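Local coordinates for protein cysteine desulfurase (PDB 6A6E) that catalyses the pyridoxal-5'-phosphate-dependent removal of sulfur from cysteine, probably as the SufS component of an iron-sulfur cluster assembly system, at residues E165-T170 against E192-L197; H356-I361 against K418-W423; K236-T241 against D301-I306. All coordinates share one frame; numbering follows the deposited sequence.

Overall arrangement
All three contacts are apolar, but they lie at different depths. Contact 3 is the buried one. It sets the loop that carries the cofactor lysine against helix 290-306. Contacts 1 and 2 are partly buried and lie farther from the centre of the chain. Contact 1 pairs two segments beside the seven-stranded sheet, and contact 2 pairs two helices that go with the six-stranded sheet. No segment is shared. Contacts 1 and 3 lie on opposite sides of the chain's centre, with their own centres about 30 Å apart. Contacts 2 and 3 both touch the second subunit, while contact 1 does not. Contact 3 alone includes the cofactor.

Contact 1. Residues E165-T170 against E192-L197; sequences ESILKT and EMPIEL
The puckered pyrrolidine of P194 is the one ring here, and it meets I167 through its CG corner. CD1 of I167 comes to 3.6 Å from CG of P194. Within helix 164-173 the flat group to note is the S166 carbonyl. S166 O accepts twice from T170, whose backbone N lies on one side of the carbonyl plane and whose OG1 lies on the other. The bond from T170 OG1 to S166 O is 2.8 Å long, and its donor stands 36° out of that plane. This grip fixes the T170 hydroxyl on its own helix, away from the contact.

I167 turns CG1 beside its backbone N (chi1 -73°), and this branch carries CD1 across to the other segment. There CD1 also lies 4.3 Å from CD2 of L197. The other methyl of L197, CD1, meets CD2 of L168 more loosely, at 4.5 Å. I167 is buried, whereas L168 is exposed, so the contact runs from the interior out to the surface.

P194 is the centre of an inverse gamma turn and the N-cap residue of helix 195-201. N164 also touches P194 and L197. The two helices belong to beta-alpha-beta crossovers, 150-154 to 179-183 and 179-183 to 206-210. Such helices packed beside a mainly parallel sheet are characteristic of the large domain of fold type I PLP enzymes.

Contact 2. Residues H356-I361 against K418-W423; sequences HDVSHI and KYIRRW
I361 and I420 carry this contact between helix 355-366 and helix 407-423. Their side chains run past one another in opposing directions. CG2 of I361 lies 3.6 Å from CG1 of I420, and CB of I361 lies 4.0 Å from CD1 of I420. The two residues hold much the same conformation. In I420, CG1 sits beside the backbone N (chi1 -71°), and the extended second torsion, 155°, sends CD1 out against V358 and I361. In I361 it is the CG2 branch, anti to the backbone N, that makes the closest touch.

CD1 of I420 reaches the backbone of the other helix, in van der Waals touch 3.6 Å from O of V358. It also meets CG1 of V358 at 4.1 Å, where the two side chains cross at about a right angle. Y419 joins at the margin. Its CD1 is 4.3 Å from CG2 of I361, which approaches the ring obliquely. The Y419 ring also makes an edge-to-face pair with F366.

The short helical segments approach to 10.5 Å between axes, with 120° between their directions. Cutting I420 back to an alanine is likely to open a gap between the helices, taking from V358 CG1 its touch across the segments and leaving I361 CG2 mainly the looser one on Y419 there.

The polar side-chain bonds lie round the contact. H356 NE2 is hydrogen-bonded to O of A67 of the second subunit, and S359 OG to T370 OG1. The chemistry is mainly branched aliphatic packing, with one aromatic ring at the margin: these helices of the smaller domain are joined by shape and apolar burial, without a salt bridge or hydrogen bond between the two segments.

Contact 3. Residues K236-T241 against D301-I306; sequences KILGPT and DYLESI. With PLP (pyridoxal-5'-phosphate), chain E.
This is a buried, apolar contact between I237 and L238, just after the cofactor lysine, and Y302 and L303 near the end of helix 290-306. The fold is that of a fold type I PLP enzyme of the class V aminotransferase family. Segment 236-241 lies in the loop between strands 229-233 and 244-248 of the large sheet.

L303 fits its two methyls against two neighbours on the loop. CD1 of L303 lies 3.6 Å from CG1 of I237 and 3.7 Å from CD1 of the same residue. CD2 of L303 lies 3.8 Å from CD1 of L238. Both pairs of side chains cross obliquely. I237 holds CG1 anti to its backbone N (chi1 -170°), and that branch brings its end nearer to the helix than its CB bond alone would suggest.

L238 has a left-handed backbone (phi 69°), and its CB points toward the helix. Its CD1 also meets the Y302 ring obliquely, 4.0 Å from CE2, with the two side chains at about a right angle. The Y302 hydroxyl is hydrogen-bonded to another partner, D21 OD2. L238 N is hydrogen-bonded to T43 OG1 and, farther on, T241 N to Y57 OH of the second subunit, which ties the loop to its own chain and to its neighbour.

K236 itself does not touch the helix. Its side chain runs the other way, to the PLP, which is also hydrogen-bonded to T287 OG1 of the second subunit. Beyond CG the lysine is extended (chi4 172°), and at its end NZ is covalently joined to C4A of PLP at 1.3 Å, as in the internal aldimine of these enzymes.

Contact 1. Residues E165-T170 against E192-L197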
loop_
_atom_site.group_PDB
_atom_site.type_symbol
_atom_site.label_atom_id
_atom_site.label_comp_id
_atom_site.label_asym_id
_atom_site.label_seq_id
_atom_site.Cartn_x
_atom_site.Cartn_y
_atom_site.Cartn_z
ATOM N N GLU A 165 -19.971 3.171 -32.352
ATOM C CA GLU A 165 -19.844 2.257 -33.500
ATOM C C GLU A 165 -18.675 1.320 -33.382
ATOM O O GLU A 165 -18.830 0.105 -33.677
ATOM C CB GLU A 165 -19.762 3.022 -34.831
ATOM C CG GLU A 165 -19.708 2.168 -36.089
ATOM C CD GLU A 165 -20.867 1.145 -36.232
ATOM O OE1 GLU A 165 -22.034 1.369 -35.737
ATOM O OE2 GLU A 165 -20.616 0.080 -36.863
ATOM N N SER A 166 -17.508 1.834 -32.956
ATOM C CA SER A 166 -16.355 0.939 -32.721
ATOM C C SER A 166 -16.719 -0.156 -31.718
ATOM O O SER A 166 -16.382 -1.325 -31.888
ATOM C CB SER A 166 -15.135 1.722 -32.214
ATOM O OG SER A 166 -14.058 0.802 -32.088
ATOM N N ILE A 167 -17.448 0.212 -30.681
ATOM C CA ILE A 167 -17.853 -0.789 -29.658
ATOM C C ILE A 167 -18.736 -1.905 -30.207
ATOM O O ILE A 167 -18.399 -3.105 -30.099
ATOM C CB ILE A 167 -18.527 -0.106 -28.444
ATOM C CG1 ILE A 167 -17.438 0.626 -27.631
ATOM C CG2 ILE A 167 -19.131 -1.144 -27.510
ATOM C CD1 ILE A 167 -18.015 1.727 -26.823
ATOM N N LEU A 168 -19.805 -1.489 -30.880
ATOM C CA LEU A 168 -20.683 -2.436 -31.648
ATOM C C LEU A 168 -19.971 -3.228 -32.732
ATOM O O LEU A 168 -20.232 -4.415 -32.848
ATOM C CB LEU A 168 -21.869 -1.707 -32.268
ATOM C CG LEU A 168 -22.733 -1.040 -31.199
ATOM C CD1 LEU A 168 -23.706 -0.029 -31.780
ATOM C CD2 LEU A 168 -23.452 -2.101 -30.379
ATOM N N LYS A 169 -19.073 -2.598 -33.502
ATOM C CA LYS A 169 -18.249 -3.359 -34.479
ATOM C C LYS A 169 -17.299 -4.400 -33.873
ATOM O O LYS A 169 -17.143 -5.535 -34.384
ATOM C CB LYS A 169 -17.439 -2.412 -35.352
ATOM C CG LYS A 169 -18.147 -2.094 -36.666
ATOM C CD LYS A 169 -17.182 -1.998 -37.853
ATOM C CE LYS A 169 -16.472 -0.644 -37.936
ATOM N NZ LYS A 169 -15.621 -0.544 -39.160
ATOM N N THR A 170 -16.659 -4.038 -32.765
ATOM C CA THR A 170 -15.810 -5.031 -32.083
ATOM C C THR A 170 -16.547 -6.322 -31.721
ATOM O O THR A 170 -15.989 -7.402 -31.814
ATOM C CB THR A 170 -15.207 -4.452 -30.811
ATOM O OG1 THR A 170 -14.494 -3.256 -31.155
ATOM C CG2 THR A 170 -14.287 -5.502 -30.126
ATOM N N GLU A 192 -15.137 10.258 -21.175
ATOM C CA GLU A 192 -15.949 9.361 -20.351
ATOM C C GLU A 192 -16.598 8.276 -21.223
ATOM O O GLU A 192 -17.256 8.589 -22.181
ATOM C CB GLU A 192 -17.019 10.120 -19.582
ATOM C CG GLU A 192 -16.414 11.138 -18.598
ATOM C CD GLU A 192 -17.444 11.958 -17.822
ATOM O OE1 GLU A 192 -18.637 11.912 -18.182
ATOM O OE2 GLU A 192 -17.061 12.669 -16.842
ATOM N N MET A 193 -16.373 7.005 -20.879
ATOM C CA MET A 193 -16.803 5.902 -21.689
ATOM C C MET A 193 -18.272 5.504 -21.413
ATOM O O MET A 193 -18.767 5.638 -20.294
ATOM C CB MET A 193 -15.895 4.676 -21.491
ATOM C CG MET A 193 -14.441 4.873 -21.916
ATOM S SD MET A 193 -14.241 5.413 -23.658
ATOM C CE MET A 193 -12.482 5.780 -23.779
ATOM N N PRO A 194 -18.933 4.969 -22.437
ATOM C CA PRO A 194 -20.303 4.526 -22.350
ATOM C C PRO A 194 -20.336 3.149 -21.682
ATOM O O PRO A 194 -20.562 2.115 -22.312
ATOM C CB PRO A 194 -20.740 4.512 -23.834
ATOM C CG PRO A 194 -19.514 4.042 -24.538
ATOM C CD PRO A 194 -18.384 4.785 -23.799
ATOM N N ILE A 195 -20.142 3.133 -20.368
ATOM C CA ILE A 195 -20.075 1.864 -19.631
ATOM C C ILE A 195 -21.317 0.948 -19.765
ATOM O O ILE A 195 -21.164 -0.282 -19.974
ATOM C CB ILE A 195 -19.837 2.126 -18.128
ATOM C CG1 ILE A 195 -18.476 2.775 -17.947
ATOM C CG2 ILE A 195 -19.899 0.816 -17.365
ATOM C CD1 ILE A 195 -18.241 3.289 -16.537
ATOM N N GLU A 196 -22.514 1.517 -19.671
ATOM C CA GLU A 196 -23.758 0.700 -19.844
ATOM C C GLU A 196 -23.907 0.092 -21.238
ATOM O O GLU A 196 -24.267 -1.075 -21.389
ATOM C CB GLU A 196 -24.974 1.511 -19.446
ATOM C CG GLU A 196 -24.953 1.740 -17.944
ATOM C CD GLU A 196 -26.211 2.355 -17.354
ATOM O OE1 GLU A 196 -27.309 1.981 -17.769
ATOM O OE2 GLU A 196 -26.097 3.177 -16.425
ATOM N N LEU A 197 -23.529 0.851 -22.257
ATOM C CA LEU A 197 -23.545 0.306 -23.625
ATOM C C LEU A 197 -22.556 -0.861 -23.689
ATOM O O LEU A 197 -22.852 -1.918 -24.255
ATOM C CB LEU A 197 -23.199 1.391 -24.613
ATOM C CG LEU A 197 -22.950 0.898 -26.042
ATOM C CD1 LEU A 197 -24.216 0.320 -26.686
ATOM C CD2 LEU A 197 -22.352 2.044 -26.846
#

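Contact 2. Residues H356-I361 against K418-W423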
loop_
_atom_site.group_PDB
_atom_site.type_symbol
_atom_site.label_atom_id
_atom_site.label_comp_id
_atom_site.label_asym_id
_atom_site.label_seq_id
_atom_site.Cartn_x
_atom_site.Cartn_y
_atom_site.Cartn_z
ATOM N N HIS A 356 7.822 19.082 -23.458
ATOM C CA HIS A 356 8.587 19.453 -22.218
ATOM C C HIS A 356 8.929 20.910 -22.098
ATOM O O HIS A 356 8.895 21.436 -20.993
ATOM C CB HIS A 356 9.859 18.577 -21.954
ATOM C CG HIS A 356 10.252 18.495 -20.485
ATOM N ND1 HIS A 356 11.372 17.819 -20.032
ATOM C CD2 HIS A 356 9.662 19.013 -19.377
ATOM C CE1 HIS A 356 11.443 17.915 -18.716
ATOM N NE2 HIS A 356 10.414 18.634 -18.295
ATOM N N ASP A 357 9.227 21.584 -23.217
ATOM C CA ASP A 357 9.405 23.051 -23.176
ATOM C C ASP A 357 8.119 23.765 -22.796
ATOM O O ASP A 357 8.160 24.755 -22.095
ATOM C CB ASP A 357 9.889 23.619 -24.518
ATOM C CG ASP A 357 11.246 23.085 -24.934
ATOM O OD1 ASP A 357 12.050 22.775 -24.015
ATOM O OD2 ASP A 357 11.477 22.947 -26.171
ATOM N N VAL A 358 6.964 23.303 -23.295
ATOM C CA VAL A 358 5.658 23.919 -22.895
ATOM C C VAL A 358 5.462 23.831 -21.382
ATOM O O VAL A 358 5.195 24.836 -20.744
ATOM C CB VAL A 358 4.469 23.302 -23.643
ATOM C CG1 VAL A 358 3.150 23.883 -23.162
ATOM C CG2 VAL A 358 4.611 23.502 -25.138
ATOM N N SER A 359 5.640 22.619 -20.810
ATOM C CA SER A 359 5.461 22.433 -19.396
ATOM C C SER A 359 6.552 23.196 -18.600
ATOM O O SER A 359 6.282 23.724 -17.507
ATOM C CB SER A 359 5.464 20.929 -19.053
ATOM O OG SER A 359 4.280 20.317 -19.506
ATOM N N HIS A 360 7.773 23.252 -19.130
ATOM C CA HIS A 360 8.821 23.891 -18.396
ATOM C C HIS A 360 8.511 25.393 -18.261
ATOM O O HIS A 360 8.526 25.935 -17.188
ATOM C CB HIS A 360 10.197 23.691 -19.057
ATOM C CG HIS A 360 11.231 24.526 -18.393
ATOM N ND1 HIS A 360 11.760 24.203 -17.174
ATOM C CD2 HIS A 360 11.702 25.776 -18.695
ATOM C CE1 HIS A 360 12.558 25.189 -16.764
ATOM N NE2 HIS A 360 12.537 26.155 -17.671
ATOM N N ILE A 361 8.166 26.046 -19.371
ATOM C CA ILE A 361 7.940 27.517 -19.374
ATOM C C ILE A 361 6.675 27.831 -18.568
ATOM O O ILE A 361 6.691 28.713 -17.711
ATOM C CB ILE A 361 7.872 28.103 -20.810
ATOM C CG1 ILE A 361 9.227 28.004 -21.495
ATOM C CG2 ILE A 361 7.398 29.549 -20.752
ATOM C CD1 ILE A 361 9.182 28.033 -23.024
ATOM N N LYS A 418 0.043 31.494 -25.003
ATOM C CA LYS A 418 0.226 32.578 -25.993
ATOM C C LYS A 418 1.642 33.091 -25.973
ATOM O O LYS A 418 2.229 33.271 -27.038
ATOM C CB LYS A 418 -0.748 33.703 -25.701
ATOM C CG LYS A 418 -2.092 33.338 -26.254
ATOM C CD LYS A 418 -3.172 34.296 -25.789
ATOM C CE LYS A 418 -4.391 34.129 -26.666
ATOM N NZ LYS A 418 -5.556 34.693 -25.976
ATOM N N TYR A 419 2.150 33.328 -24.752
ATOM C CA TYR A 419 3.519 33.701 -24.485
ATOM C C TYR A 419 4.504 32.745 -25.074
ATOM O O TYR A 419 5.559 33.167 -25.605
ATOM C CB TYR A 419 3.775 33.783 -22.981
ATOM C CG TYR A 419 5.200 34.137 -22.643
ATOM C CD1 TYR A 419 6.201 33.177 -22.673
ATOM C CD2 TYR A 419 5.552 35.453 -22.319
ATOM C CE1 TYR A 419 7.509 33.509 -22.398
ATOM C CE2 TYR A 419 6.855 35.795 -22.028
ATOM C CZ TYR A 419 7.819 34.822 -22.078
ATOM O OH TYR A 419 9.112 35.152 -21.800
ATOM N N ILE A 420 4.229 31.447 -24.911
ATOM C CA ILE A 420 5.142 30.417 -25.424
ATOM C C ILE A 420 5.152 30.473 -26.969
ATOM O O ILE A 420 6.202 30.272 -27.594
ATOM C CB ILE A 420 4.797 28.969 -24.908
ATOM C CG1 ILE A 420 5.131 28.850 -23.422
ATOM C CG2 ILE A 420 5.594 27.915 -25.686
ATOM C CD1 ILE A 420 4.366 27.799 -22.677
ATOM N N ARG A 421 4.014 30.716 -27.587
ATOM C CA ARG A 421 3.989 30.834 -29.068
ATOM C C ARG A 421 4.827 32.050 -29.512
ATOM O O ARG A 421 5.681 31.904 -30.319
ATOM C CB ARG A 421 2.569 30.963 -29.615
ATOM C CG ARG A 421 2.523 30.685 -31.124
ATOM C CD ARG A 421 1.469 31.497 -31.889
ATOM N NE ARG A 421 1.417 32.930 -31.548
ATOM C CZ ARG A 421 1.924 33.938 -32.286
ATOM N NH1 ARG A 421 2.550 33.715 -33.449
ATOM N NH2 ARG A 421 1.812 35.199 -31.843
ATOM N N ARG A 422 4.618 33.219 -28.900
ATOM C CA ARG A 422 5.383 34.441 -29.225
ATOM C C ARG A 422 6.873 34.287 -28.957
ATOM O O ARG A 422 7.660 34.878 -29.682
ATOM C CB ARG A 422 4.890 35.664 -28.428
ATOM C CG ARG A 422 3.497 36.199 -28.761
ATOM C CD ARG A 422 3.294 37.639 -28.228
ATOM N NE ARG A 422 3.443 37.737 -26.769
ATOM C CZ ARG A 422 2.495 37.424 -25.863
ATOM N NH1 ARG A 422 1.283 37.000 -26.252
ATOM N NH2 ARG A 422 2.758 37.519 -24.550
ATOM N N TRP A 423 7.270 33.523 -27.932
ATOM C CA TRP A 423 8.685 33.329 -27.606
ATOM C C TRP A 423 9.429 32.441 -28.621
ATOM O O TRP A 423 10.602 32.704 -28.917
ATOM C CB TRP A 423 8.910 32.758 -26.196
ATOM C CG TRP A 423 10.373 32.421 -25.945
ATOM C CD1 TRP A 423 10.951 31.207 -26.093
ATOM C CD2 TRP A 423 11.443 33.332 -25.570
ATOM N NE1 TRP A 423 12.295 31.283 -25.823
ATOM C CE2 TRP A 423 12.627 32.568 -25.492
ATOM C CE3 TRP A 423 11.506 34.708 -25.272
ATOM C CZ2 TRP A 423 13.877 33.129 -25.154
ATOM C CZ3 TRP A 423 12.755 35.272 -24.920
ATOM C CH2 TRP A 423 13.929 34.472 -24.878
#

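Contact 3. Residues K236-T241 against D301-I306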
loop_
_atom_site.group_PDB
_atom_site.type_symbol
_atom_site.label_atom_id
_atom_site.label_comp_id
_atom_site.label_asym_id
_atom_site.label_seq_id
_atom_site.Cartn_x
_atom_site.Cartn_y
_atom_site.Cartn_z
ATOM N N LYS A 236 -6.025 10.325 -6.138
ATOM C CA LYS A 236 -6.703 11.088 -7.156
ATOM C C LYS A 236 -8.044 11.715 -6.777
ATOM O O LYS A 236 -8.581 12.503 -7.570
ATOM C CB LYS A 236 -6.844 10.312 -8.474
ATOM C CG LYS A 236 -5.482 10.080 -9.148
ATOM C CD LYS A 236 -5.641 9.413 -10.511
ATOM C CE LYS A 236 -4.293 9.025 -11.064
ATOM N NZ LYS A 236 -4.493 8.213 -12.307
ATOM N N ILE A 237 -8.510 11.463 -5.548
ATOM C CA ILE A 237 -9.719 12.050 -5.040
ATOM C C ILE A 237 -9.475 12.803 -3.742
ATOM O O ILE A 237 -10.213 12.601 -2.756
ATOM C CB ILE A 237 -10.814 10.950 -4.961
ATOM C CG1 ILE A 237 -12.195 11.554 -4.659
ATOM C CG2 ILE A 237 -10.479 9.839 -3.996
ATOM C CD1 ILE A 237 -13.365 10.571 -4.752
ATOM N N LEU A 238 -8.399 13.588 -3.683
ATOM C CA LEU A 238 -7.980 14.310 -2.474
ATOM C C LEU A 238 -7.457 13.439 -1.350
ATOM O O LEU A 238 -7.086 13.936 -0.289
ATOM C CB LEU A 238 -9.110 15.200 -1.899
ATOM C CG LEU A 238 -9.874 16.078 -2.869
ATOM C CD1 LEU A 238 -11.014 16.736 -2.125
ATOM C CD2 LEU A 238 -8.958 17.155 -3.421
ATOM N N GLY A 239 -7.312 12.141 -1.596
ATOM C CA GLY A 239 -7.009 11.215 -0.524
ATOM C C GLY A 239 -5.561 10.923 -0.288
ATOM O O GLY A 239 -4.678 11.390 -1.025
ATOM N N PRO A 240 -5.300 10.153 0.753
ATOM C CA PRO A 240 -3.958 9.685 1.070
ATOM C C PRO A 240 -3.336 8.910 -0.069
ATOM O O PRO A 240 -4.036 8.389 -0.924
ATOM C CB PRO A 240 -4.159 8.780 2.299
ATOM C CG PRO A 240 -5.592 8.907 2.756
ATOM C CD PRO A 240 -6.351 9.471 1.572
ATOM N N THR A 241 -2.012 8.828 -0.070
ATOM C CA THR A 241 -1.356 7.889 -0.939
ATOM C C THR A 241 -1.397 6.512 -0.311
ATOM O O THR A 241 -1.684 6.350 0.868
ATOM C CB THR A 241 0.119 8.292 -1.276
ATOM O OG1 THR A 241 0.847 8.591 -0.082
ATOM C CG2 THR A 241 0.164 9.572 -2.137
ATOM N N ASP A 301 -16.148 11.988 3.448
ATOM C CA ASP A 301 -16.996 12.856 4.247
ATOM C C ASP A 301 -16.884 14.329 3.802
ATOM O O ASP A 301 -17.886 15.043 3.766
ATOM C CB ASP A 301 -16.693 12.825 5.758
ATOM C CG ASP A 301 -16.941 11.450 6.413
ATOM O OD1 ASP A 301 -17.741 10.634 5.875
ATOM O OD2 ASP A 301 -16.333 11.222 7.472
ATOM N N TYR A 302 -15.678 14.790 3.528
ATOM C CA TYR A 302 -15.457 16.157 3.057
ATOM C C TYR A 302 -16.184 16.450 1.733
ATOM O O TYR A 302 -16.920 17.464 1.583
ATOM C CB TYR A 302 -13.979 16.413 2.930
ATOM C CG TYR A 302 -13.606 17.747 2.351
ATOM C CD1 TYR A 302 -13.601 18.887 3.132
ATOM C CD2 TYR A 302 -13.244 17.867 1.019
ATOM C CE1 TYR A 302 -13.236 20.126 2.592
ATOM C CE2 TYR A 302 -12.934 19.093 0.455
ATOM C CZ TYR A 302 -12.918 20.223 1.244
ATOM O OH TYR A 302 -12.573 21.446 0.674
ATOM N N LEU A 303 -16.045 15.565 0.772
ATOM C CA LEU A 303 -16.699 15.760 -0.480
ATOM C C LEU A 303 -18.226 15.788 -0.303
ATOM O O LEU A 303 -18.904 16.535 -0.986
ATOM C CB LEU A 303 -16.301 14.692 -1.479
ATOM C CG LEU A 303 -14.829 14.733 -1.950
ATOM C CD1 LEU A 303 -14.519 13.468 -2.725
ATOM C CD2 LEU A 303 -14.645 15.926 -2.836
ATOM N N GLU A 304 -18.780 14.932 0.554
ATOM C CA GLU A 304 -20.223 14.866 0.708
ATOM C C GLU A 304 -20.702 16.090 1.490
ATOM O O GLU A 304 -21.809 16.478 1.282
ATOM C CB GLU A 304 -20.719 13.586 1.376
ATOM C CG GLU A 304 -20.102 12.295 0.901
ATOM C CD GLU A 304 -20.957 11.396 0.056
ATOM O OE1 GLU A 304 -21.479 11.885 -0.960
ATOM O OE2 GLU A 304 -21.000 10.156 0.358
ATOM N N SER A 305 -19.883 16.687 2.359
ATOM C CA SER A 305 -20.246 17.933 3.033
ATOM C C SER A 305 -20.345 19.130 2.066
ATOM O O SER A 305 -21.243 19.923 2.200
ATOM C CB SER A 305 -19.305 18.297 4.179
ATOM O OG SER A 305 -18.182 19.055 3.742
ATOM N N ILE A 306 -19.430 19.257 1.108
ATOM C CA ILE A 306 -19.551 20.213 0.047
ATOM C C ILE A 306 -20.764 19.880 -0.783
ATOM O O ILE A 306 -21.508 20.760 -1.232
ATOM C CB ILE A 306 -18.343 20.129 -0.882
ATOM C CG1 ILE A 306 -17.119 20.662 -0.170
ATOM C CG2 ILE A 306 -18.599 20.912 -2.179
ATOM C CD1 ILE A 306 -15.859 20.479 -1.014
HETATM N N1 PLP E . -5.788 4.279 -14.889
HETATM C C2 PLP E . -6.087 5.531 -15.120
HETATM C C2A PLP E . -7.043 5.891 -16.207
HETATM C C3 PLP E . -5.415 6.542 -14.304
HETATM O O3 PLP E . -5.684 7.813 -14.550
HETATM C C4 PLP E . -4.509 6.146 -13.228
HETATM C C4A PLP E . -3.881 7.084 -12.318
HETATM C C5 PLP E . -4.221 4.715 -13.085
HETATM C C6 PLP E . -4.891 3.891 -13.938
HETATM C C5A PLP E . -3.218 4.176 -12.060
HETATM O O4P PLP E . -3.315 4.592 -10.706
HETATM P P PLP E . -2.209 4.348 -9.544
HETATM O O1P PLP E . -2.093 2.897 -9.297
HETATM O O2P PLP E . -1.010 5.053 -10.110
HETATM O O3P PLP E . -2.879 5.058 -8.406
#